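Local coordinates for RNA-binding protein Lsm (Halobacterium salinarum R1, PDB 6TFL) that binds RNA as an archaeal Sm-like (SmAP) protein, assembling from identical subunits into a seven-membered ring, at the interface of chains A and B. Residues are numbered along the deposited sequence; one frame, centred on the assembly and turned at random. Chains: chain A/B, RNA-binding protein Lsm.

The interface of chains A and B. Residues chain A 7, 40; chain B 35-37, 41-43, 51.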
# COMPACT_ATOMS: atom_id res chain seq x y z
N PRO A 7 11.56 14.89 -9.29
CA PRO A 7 12.33 14.39 -8.13
C PRO A 7 13.37 13.34 -8.48
O PRO A 7 14.49 13.43 -7.98
CB PRO A 7 11.23 13.84 -7.21
CG PRO A 7 10.03 14.66 -7.53
CD PRO A 7 10.11 14.93 -9.02
N MET A 40 12.33 5.04 -5.29
CA MET A 40 13.08 5.90 -4.38
C MET A 40 13.78 5.10 -3.29
O MET A 40 14.06 5.64 -2.22
CB MET A 40 12.21 7.01 -3.76
CG MET A 40 12.88 8.37 -3.78
SD MET A 40 11.92 9.69 -2.97
CE MET A 40 10.95 10.27 -4.36
N GLY B 35 9.48 20.82 -8.90
CA GLY B 35 9.16 19.63 -9.67
C GLY B 35 8.19 18.73 -8.93
O GLY B 35 7.97 18.88 -7.73
N TYR B 36 7.63 17.79 -9.68
CA TYR B 36 6.72 16.79 -9.15
C TYR B 36 6.69 15.61 -10.11
O TYR B 36 7.11 15.72 -11.26
CB TYR B 36 5.31 17.37 -8.94
CG TYR B 36 4.55 17.60 -10.22
CD1 TYR B 36 3.68 16.63 -10.73
CD2 TYR B 36 4.68 18.78 -10.93
CE1 TYR B 36 2.98 16.84 -11.92
CE2 TYR B 36 4.00 19.00 -12.10
CZ TYR B 36 3.15 18.03 -12.60
OH TYR B 36 2.50 18.27 -13.77
N ASP B 37 6.19 14.47 -9.64
CA ASP B 37 5.93 13.36 -10.54
C ASP B 37 4.54 12.81 -10.28
O ASP B 37 3.79 13.32 -9.45
CB ASP B 37 7.01 12.26 -10.43
CG ASP B 37 7.15 11.70 -9.04
OD1 ASP B 37 6.15 11.70 -8.27
OD2 ASP B 37 8.27 11.26 -8.69
N ASN B 41 5.27 12.90 -5.51
CA ASN B 41 6.56 13.37 -5.02
C ASN B 41 6.75 14.82 -5.46
O ASN B 41 6.43 15.18 -6.59
CB ASN B 41 7.71 12.52 -5.58
CG ASN B 41 7.61 11.04 -5.22
OD1 ASN B 41 7.11 10.66 -4.17
ND2 ASN B 41 8.13 10.20 -6.10
N VAL B 42 7.28 15.65 -4.57
CA VAL B 42 7.52 17.04 -4.92
C VAL B 42 8.92 17.45 -4.50
O VAL B 42 9.51 16.88 -3.56
CB VAL B 42 6.46 17.99 -4.30
CG1 VAL B 42 5.11 17.80 -4.99
CG2 VAL B 42 6.33 17.79 -2.80
N VAL B 43 9.48 18.40 -5.24
CA VAL B 43 10.72 19.07 -4.89
C VAL B 43 10.35 20.48 -4.46
O VAL B 43 9.82 21.25 -5.27
CB VAL B 43 11.70 19.11 -6.07
CG1 VAL B 43 13.04 19.58 -5.59
CG2 VAL B 43 11.81 17.75 -6.76
N ILE B 51 13.34 17.18 -1.31
CA ILE B 51 12.51 16.22 -2.04
C ILE B 51 11.59 15.55 -1.04
O ILE B 51 12.05 15.01 -0.03
CB ILE B 51 13.37 15.18 -2.77
CG1 ILE B 51 14.36 15.86 -3.72
CG2 ILE B 51 12.48 14.23 -3.55
CD1 ILE B 51 15.45 14.94 -4.21
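The N-terminal helix of the Sm fold, residues 7-13, meets the neighbouring subunit with its first turn, where A:Pro7 sets its ring over strands 32-36, 42-45 and 49-52 of chain B. It shows how one rigid residue can key a helix start into the next protomer of a ring. CG of A:Pro7 lies 3.6 Å from the B:Val43 methyl CG2 and 3.7 Å from B:Asn41 CB. Its CB faces B:Ile51 CG2 at 3.9 Å, a methyl that stands anti to the backbone N, while A:Pro7 CD rests 3.7 Å from B:Tyr36 C, the backbone carbonyl carbon.

Beside this largely apolar seat, A:Met40 bends at its last torsion (chi3 -90°), bringing its CE methyl over the face of the B:Asn41 amide, 3.5 Å from B:Asn41 CG. The two side chains approach from opposite directions. Within chain B, ND2 of B:Asn41 donates to the syn lone pair of B:Asp37 OD2 at 2.8 Å, tilted 21° out of the amide plane, which restrains rotation of that amide. An alanine in place of B:Asn41 would keep CB against the proline but would probably leave the A:Met40 methyl without its amide face and B:Asp37 OD2 without its amide donor, the carboxylate then held less firmly. The patch thus helps join adjacent subunits of the heptamer, while B:Asn41 also belongs to the uridine pocket, so subunit packing and the RNA-binding site share a residue.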